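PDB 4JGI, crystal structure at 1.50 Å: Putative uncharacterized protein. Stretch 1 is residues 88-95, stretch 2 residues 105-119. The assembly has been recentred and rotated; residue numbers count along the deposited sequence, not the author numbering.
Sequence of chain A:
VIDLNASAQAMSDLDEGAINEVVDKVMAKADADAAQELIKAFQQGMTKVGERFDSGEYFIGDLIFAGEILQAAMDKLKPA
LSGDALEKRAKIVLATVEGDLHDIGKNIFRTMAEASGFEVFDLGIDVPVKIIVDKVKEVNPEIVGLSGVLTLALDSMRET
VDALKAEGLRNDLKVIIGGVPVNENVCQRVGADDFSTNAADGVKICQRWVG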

ATOM      1  N   LYS A  88       3.779  -2.814 -16.772  1.00 59.14           N
ATOM      2  CA  LYS A  88       2.483  -3.397 -16.338  1.00 53.85           C
ATOM      3  C   LYS A  88       2.332  -3.474 -14.817  1.00 55.25           C
ATOM      4  O   LYS A  88       2.928  -4.330 -14.165  1.00 57.33           O
ATOM      5  CB  LYS A  88       2.287  -4.795 -16.928  1.00 66.81           C
ATOM      6  N   ARG A  89       1.510  -2.593 -14.253  1.00 42.61           N
ATOM      7  CA  ARG A  89       1.406  -2.437 -12.791  1.00 40.53           C
ATOM      8  C   ARG A  89       0.743  -3.633 -12.091  1.00 33.68           C
ATOM      9  O   ARG A  89      -0.281  -4.157 -12.625  1.00 34.70           O
ATOM     10  CB  ARG A  89       0.546  -1.200 -12.515  1.00 31.21           C
ATOM     11  CG  ARG A  89       1.243   0.077 -12.939  1.00 41.86           C
ATOM     12  CD  ARG A  89       0.309   1.254 -12.671  1.00 45.51           C
ATOM     13  NE  ARG A  89      -0.891   1.132 -13.489  1.00 43.41           N
ATOM     14  CZ  ARG A  89      -1.980   1.901 -13.395  1.00 54.77           C
ATOM     15  NH1 ARG A  89      -2.086   2.865 -12.479  1.00 54.11           N
ATOM     16  NH2 ARG A  89      -3.001   1.682 -14.221  1.00 46.32           N
ATOM     17  N   ALA A  90       1.223  -4.003 -10.878  1.00 26.26           N
ATOM     18  CA  ALA A  90       0.497  -5.022 -10.117  1.00 20.38           C
ATOM     19  C   ALA A  90      -0.820  -4.414  -9.621  1.00 20.14           C
ATOM     20  O   ALA A  90      -0.926  -3.209  -9.461  1.00 22.85           O
ATOM     21  CB  ALA A  90       1.288  -5.512  -8.965  1.00 25.32           C
ATOM     22  N   LYS A  91      -1.808  -5.252  -9.475  1.00 21.70           N
ATOM     23  CA  LYS A  91      -3.162  -4.816  -9.194  1.00 19.74           C
ATOM     24  C   LYS A  91      -3.560  -5.232  -7.804  1.00 17.94           C
ATOM     25  O   LYS A  91      -3.277  -6.322  -7.367  1.00 18.82           O
ATOM     26  CB  LYS A  91      -4.127  -5.402 -10.188  1.00 21.65           C
ATOM     27  CG  LYS A  91      -3.996  -4.986 -11.635  1.00 24.51           C
ATOM     28  CD  LYS A  91      -4.983  -5.823 -12.493  1.00 31.58           C
ATOM     29  CE  LYS A  91      -4.470  -5.971 -13.906  1.00 44.62           C
ATOM     30  NZ  LYS A  91      -4.443  -4.657 -14.584  1.00 61.97           N
ATOM     31  N   ILE A  92      -4.228  -4.320  -7.095  1.00 17.36           N
ATOM     32  CA  ILE A  92      -4.785  -4.546  -5.795  1.00 16.04           C
ATOM     33  C   ILE A  92      -6.267  -4.234  -5.781  1.00 16.83           C
ATOM     34  O   ILE A  92      -6.667  -3.166  -6.286  1.00 19.36           O
ATOM     35  CB  ILE A  92      -4.180  -3.647  -4.709  1.00 17.76           C
ATOM     36  CG1 ILE A  92      -2.687  -3.822  -4.642  1.00 19.40           C
ATOM     37  CG2 ILE A  92      -4.794  -3.989  -3.369  1.00 18.51           C
ATOM     38  CD1 ILE A  92      -1.953  -2.964  -3.639  1.00 21.73           C
ATOM     39  N   VAL A  93      -7.115  -5.185  -5.327  1.00 14.78           N
ATOM     40  CA  VAL A  93      -8.509  -4.899  -5.096  1.00 15.67           C
ATOM     41  C   VAL A  93      -8.612  -4.618  -3.606  1.00 14.62           C
ATOM     42  O   VAL A  93      -8.181  -5.445  -2.779  1.00 15.45           O
ATOM     43  CB  VAL A  93      -9.427  -6.074  -5.526  1.00 15.61           C
ATOM     44  CG1 VAL A  93     -10.823  -5.883  -4.987  1.00 17.56           C
ATOM     45  CG2 VAL A  93      -9.446  -6.235  -7.034  1.00 18.08           C
ATOM     46  N   LEU A  94      -9.140  -3.462  -3.261  1.00 14.53           N
ATOM     47  CA  LEU A  94      -9.097  -2.900  -1.893  1.00 14.55           C
ATOM     48  C   LEU A  94     -10.484  -2.569  -1.417  1.00 14.79           C
ATOM     49  O   LEU A  94     -11.228  -1.957  -2.153  1.00 16.42           O
ATOM     50  CB  LEU A  94      -8.210  -1.650  -1.914  1.00 17.41           C
ATOM     51  CG  LEU A  94      -8.001  -0.868  -0.613  1.00 16.76           C
ATOM     52  CD1 LEU A  94      -7.317  -1.767   0.440  1.00 16.75           C
ATOM     53  CD2 LEU A  94      -7.153   0.392  -0.849  1.00 17.81           C
ATOM     54  N   ALA A  95     -10.854  -2.941  -0.189  1.00 15.12           N
ATOM     55  CA  ALA A  95     -12.170  -2.633   0.359  1.00 14.38           C
ATOM     56  C   ALA A  95     -12.177  -2.593   1.822  1.00 15.91           C
ATOM     57  O   ALA A  95     -11.432  -3.338   2.493  1.00 16.18           O
ATOM     58  CB  ALA A  95     -13.112  -3.784  -0.047  1.00 17.84           C
ATOM     59  N   GLY A 105      -7.925   4.920   7.312  1.00 15.36           N
ATOM     60  CA  GLY A 105      -6.732   4.093   7.167  1.00 17.31           C
ATOM     61  C   GLY A 105      -6.540   3.412   5.823  1.00 15.86           C
ATOM     62  O   GLY A 105      -5.453   3.412   5.199  1.00 16.84           O
ATOM     63  N   LYS A 106      -7.619   2.848   5.359  1.00 16.42           N
ATOM     64  CA  LYS A 106      -7.631   2.222   4.025  1.00 15.67           C
ATOM     65  C   LYS A 106      -7.180   3.238   3.024  1.00 15.23           C
ATOM     66  O   LYS A 106      -6.447   2.912   2.102  1.00 16.91           O
ATOM     67  CB  LYS A 106      -9.064   1.738   3.723  1.00 16.50           C
ATOM     68  CG  LYS A 106      -9.210   1.208   2.292  1.00 21.75           C
ATOM     69  CD  LYS A 106     -10.596   0.747   1.963  1.00 25.45           C
ATOM     70  CE  LYS A 106     -11.653   1.893   1.845  1.00 22.10           C
ATOM     71  NZ  LYS A 106     -11.646   2.842   0.724  1.00 23.44           N
ATOM     72  N   ASN A 107      -7.665   4.472   3.153  1.00 14.83           N
ATOM     73  CA  ASN A 107      -7.304   5.480   2.157  1.00 14.27           C
ATOM     74  C   ASN A 107      -5.843   5.955   2.223  1.00 14.16           C
ATOM     75  O   ASN A 107      -5.268   6.373   1.233  1.00 16.46           O
ATOM     76  CB  ASN A 107      -8.305   6.611   2.232  1.00 17.13           C
ATOM     77  CG  ASN A 107      -9.662   6.231   1.766  1.00 22.00           C
ATOM     78  OD1 ASN A 107      -9.838   5.241   1.142  1.00 22.80           O
ATOM     79  ND2 ASN A 107     -10.609   7.075   2.020  1.00 24.29           N
ATOM     80  N   ILE A 108      -5.262   5.953   3.430  1.00 15.00           N
ATOM     81  CA  ILE A 108      -3.821   6.160   3.591  1.00 15.76           C
ATOM     82  C   ILE A 108      -3.037   5.105   2.834  1.00 16.76           C
ATOM     83  O   ILE A 108      -2.157   5.407   2.046  1.00 17.28           O
ATOM     84  CB  ILE A 108      -3.414   6.249   5.092  1.00 16.83           C
ATOM     85  CG1 ILE A 108      -4.066   7.448   5.724  1.00 18.00           C
ATOM     86  CG2 ILE A 108      -1.931   6.261   5.226  1.00 17.90           C
ATOM     87  CD1 ILE A 108      -3.846   7.546   7.234  1.00 20.60           C
ATOM     88  N   PHE A 109      -3.428   3.855   2.990  1.00 15.48           N
ATOM     89  CA  PHE A 109      -2.838   2.792   2.231  1.00 17.35           C
ATOM     90  C   PHE A 109      -3.062   2.922   0.743  1.00 14.68           C
ATOM     91  O   PHE A 109      -2.101   2.749  -0.005  1.00 16.38           O
ATOM     92  CB  PHE A 109      -3.336   1.459   2.776  1.00 15.28           C
ATOM     93  CG  PHE A 109      -2.857   0.286   1.961  1.00 16.12           C
ATOM     94  CD1 PHE A 109      -1.525  -0.170   2.064  1.00 17.09           C
ATOM     95  CD2 PHE A 109      -3.667  -0.339   1.070  1.00 16.72           C
ATOM     96  CE1 PHE A 109      -1.052  -1.208   1.235  1.00 17.80           C
ATOM     97  CE2 PHE A 109      -3.200  -1.381   0.294  1.00 18.56           C
ATOM     98  CZ  PHE A 109      -1.898  -1.836   0.386  1.00 18.06           C
ATOM     99  N   ARG A 110      -4.261   3.266   0.319  1.00 14.80           N
ATOM    100  CA  ARG A 110      -4.555   3.451  -1.072  1.00 16.65           C
ATOM    101  C   ARG A 110      -3.598   4.482  -1.665  1.00 15.71           C
ATOM    102  O   ARG A 110      -3.023   4.279  -2.752  1.00 16.52           O
ATOM    103  CB  ARG A 110      -6.023   3.921  -1.241  1.00 16.51           C
ATOM    104  CG  ARG A 110      -6.391   4.197  -2.662  1.00 20.91           C
ATOM    105  CD  ARG A 110      -7.758   4.849  -2.729  1.00 23.18           C
ATOM    106  NE  ARG A 110      -7.778   6.164  -2.093  1.00 27.33           N
ATOM    107  CZ  ARG A 110      -8.866   6.843  -1.706  1.00 26.60           C
ATOM    108  NH1 ARG A 110     -10.072   6.315  -1.723  1.00 27.96           N
ATOM    109  NH2 ARG A 110      -8.709   8.064  -1.174  1.00 29.28           N
ATOM    110  N   THR A 111      -3.374   5.601  -0.966  1.00 16.07           N
ATOM    111  CA  THR A 111      -2.527   6.666  -1.506  1.00 17.20           C
ATOM    112  C   THR A 111      -1.088   6.127  -1.609  1.00 15.28           C
ATOM    113  O   THR A 111      -0.441   6.371  -2.635  1.00 18.03           O
ATOM    114  CB  THR A 111      -2.587   7.900  -0.623  1.00 19.81           C
ATOM    115  OG1 THR A 111      -3.978   8.326  -0.551  1.00 20.81           O
ATOM    116  CG2 THR A 111      -1.647   8.997  -1.158  1.00 18.85           C
ATOM    117  N   MET A 112      -0.569   5.449  -0.599  1.00 16.31           N
ATOM    118  CA  MET A 112       0.813   4.911  -0.631  1.00 16.22           C
ATOM    119  C   MET A 112       0.944   3.881  -1.721  1.00 18.24           C
ATOM    120  O   MET A 112       1.941   3.871  -2.407  1.00 18.51           O
ATOM    121  CB  MET A 112       1.229   4.346   0.700  1.00 18.95           C
ATOM    122  CG  MET A 112       1.322   5.429   1.778  1.00 17.60           C
ATOM    123  SD  MET A 112       1.740   4.525   3.274  1.00 21.97           S
ATOM    124  CE  MET A 112       2.148   5.859   4.385  1.00 24.51           C
ATOM    125  N   ALA A 113      -0.066   3.049  -1.892  1.00 16.44           N
ATOM    126  CA  ALA A 113       0.030   1.971  -2.884  1.00 15.99           C
ATOM    127  C   ALA A 113       0.022   2.512  -4.308  1.00 18.14           C
ATOM    128  O   ALA A 113       0.805   2.095  -5.168  1.00 19.82           O
ATOM    129  CB  ALA A 113      -1.131   1.000  -2.690  1.00 18.23           C
ATOM    130  N   GLU A 114      -0.846   3.507  -4.566  1.00 15.10           N
ATOM    131  CA  GLU A 114      -0.919   4.215  -5.833  1.00 17.16           C
ATOM    132  C   GLU A 114       0.440   4.912  -6.144  1.00 20.14           C
ATOM    133  O   GLU A 114       0.925   4.805  -7.235  1.00 21.85           O
ATOM    134  CB  GLU A 114      -2.148   5.165  -5.907  1.00 19.55           C
ATOM    135  CG  GLU A 114      -3.424   4.373  -6.062  1.00 21.98           C
ATOM    136  CD  GLU A 114      -4.711   5.260  -6.211  1.00 30.23           C
ATOM    137  OE1 GLU A 114      -4.727   6.386  -5.624  1.00 43.89           O
ATOM    138  OE2 GLU A 114      -5.705   4.814  -6.881  1.00 41.01           O
ATOM    139  N   ALA A 115       1.010   5.549  -5.151  1.00 16.93           N
ATOM    140  CA  ALA A 115       2.279   6.215  -5.298  1.00 20.85           C
ATOM    141  C   ALA A 115       3.432   5.250  -5.495  1.00 21.22           C
ATOM    142  O   ALA A 115       4.487   5.662  -5.950  1.00 24.40           O
ATOM    143  CB  ALA A 115       2.558   7.080  -4.079  1.00 20.86           C
ATOM    144  N   SER A 116       3.250   3.978  -5.147  1.00 20.81           N
ATOM    145  CA  SER A 116       4.243   2.949  -5.251  1.00 20.90           C
ATOM    146  C   SER A 116       4.051   2.112  -6.475  1.00 21.61           C
ATOM    147  O   SER A 116       4.732   1.094  -6.583  1.00 27.29           O
ATOM    148  CB  SER A 116       4.125   2.037  -4.073  1.00 21.82           C
ATOM    149  OG  SER A 116       4.448   2.724  -2.868  1.00 22.11           O
ATOM    150  N   GLY A 117       3.222   2.567  -7.402  1.00 23.53           N
ATOM    151  CA  GLY A 117       3.043   1.965  -8.709  1.00 24.85           C
ATOM    152  C   GLY A 117       2.041   0.861  -8.810  1.00 25.53           C
ATOM    153  O   GLY A 117       2.013   0.161  -9.839  1.00 26.27           O
ATOM    154  N   PHE A 118       1.164   0.711  -7.802  1.00 20.64           N
ATOM    155  CA  PHE A 118       0.129  -0.299  -7.944  1.00 17.96           C
ATOM    156  C   PHE A 118      -1.099   0.298  -8.624  1.00 20.76           C
ATOM    157  O   PHE A 118      -1.429   1.480  -8.394  1.00 22.28           O
ATOM    158  CB  PHE A 118      -0.312  -0.866  -6.604  1.00 16.28           C
ATOM    159  CG  PHE A 118       0.709  -1.711  -5.879  1.00 18.93           C
ATOM    160  CD1 PHE A 118       1.641  -1.134  -5.049  1.00 21.02           C
ATOM    161  CD2 PHE A 118       0.783  -3.078  -6.099  1.00 19.32           C
ATOM    162  CE1 PHE A 118       2.597  -1.878  -4.412  1.00 23.58           C
ATOM    163  CE2 PHE A 118       1.786  -3.832  -5.445  1.00 19.10           C
ATOM    164  CZ  PHE A 118       2.701  -3.218  -4.646  1.00 24.75           C
ATOM    165  N   GLU A 119      -1.840  -0.492  -9.384  1.00 20.15           N
ATOM    166  CA  GLU A 119      -3.185  -0.122  -9.865  1.00 19.11           C
ATOM    167  C   GLU A 119      -4.176  -0.598  -8.802  1.00 23.35           C
ATOM    168  O   GLU A 119      -4.218  -1.812  -8.488  1.00 22.09           O
ATOM    169  CB  GLU A 119      -3.491  -0.772 -11.173  1.00 23.38           C
ATOM    170  CG  GLU A 119      -4.904  -0.449 -11.652  1.00 26.25           C
ATOM    171  CD  GLU A 119      -5.193  -0.897 -13.082  1.00 34.15           C
ATOM    172  OE1 GLU A 119      -4.565  -1.882 -13.529  1.00 33.42           O
ATOM    173  OE2 GLU A 119      -6.126  -0.292 -13.713  1.00 34.60           O
TER
HETATM  174  O   HOH W   1       3.501  -2.795  -9.944  1.00 38.41           O

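Strand 91-95 and helix 105-115 run nearly antiparallel, at 161°, with a closest axial approach of 9.6 Å. After the helix the chain turns back, and Glu119 pairs in parallel with Lys91. Two backbone hydrogen bonds fix this register: Glu119 N donates to Ala90 O at 2.9 Å, and Ile92 N donates to Glu119 O at 2.9 Å. Both are close to straight. Lys91 CA also lies 3.3 Å from Glu119 O, a CA-H...O contact of the kind common between paired strands.

Gly117 lies in the turn with a phi of 87°, a value that favours glycine. A water accepts from Ala90 N at 2.7 Å and donates a weak bond to Gly117 O at 3.3 Å, so it links the two backbones just before the bridge.

Lys91 and Glu119 point to the same face of the sheet. Glu119 is extended, with chi1 and chi2 both t. Lys91 starts m, t, t and then turns at chi4 to m. These conformations bring Lys91 NZ to 3.0 Å from Glu119 OE1, a hydrogen-bonded salt bridge. Arg89 has chi1 m, chi2 t and chi3 m, and one face of its guanidinium lies over Glu119 CB. Its salt bridge, Arg89 NH2 to Glu119 OE2, is long at 3.7 Å. The oxygen is well out of the guanidinium plane, so the attraction is between charges, with no N-H aimed at it.

Ile92 leaves the strand sideways. With chi1 m and chi2 t, its side chain extends so that CD1 comes nearer the other stretch. Ile92 CD1 sits over one face of the Phe118 ring, 4.0 Å from the centroid, in a CH-pi contact. The same methyl is 4.2 Å from Phe109 CZ and 4.2 Å from Ala113 CB. Phe118 CB points away overall, yet chi1 m and chi2 87° leave the ring against stretch 1, with Phe118 CD2 3.8 Å from Ala90 CB and 3.7 Å from Ile92 CD1.

Leu94 points toward the helix. Its t, p rotamer places Leu94 CD1 4.0 Å from Phe109 CD2 and Leu94 CD2 3.7 Å from Arg110 CB. The CA-to-CB bond of Phe109 points toward the strand, and with chi1 t its ring comes within reach of Leu94 CD1 and Ile92 CD1. Arg110 meets Leu94 through its CB, while its end leads away.

Lys106 begins t, t, then bends with chi3 and chi4 both p. Its aliphatic part lies against the strand: Lys106 CG is 3.8 Å from Leu94 CG, and Lys106 CD is 3.7 Å from Ala95 C. The bend brings Lys106 NZ to Asn107 OD1, to which it donates at 3.0 Å.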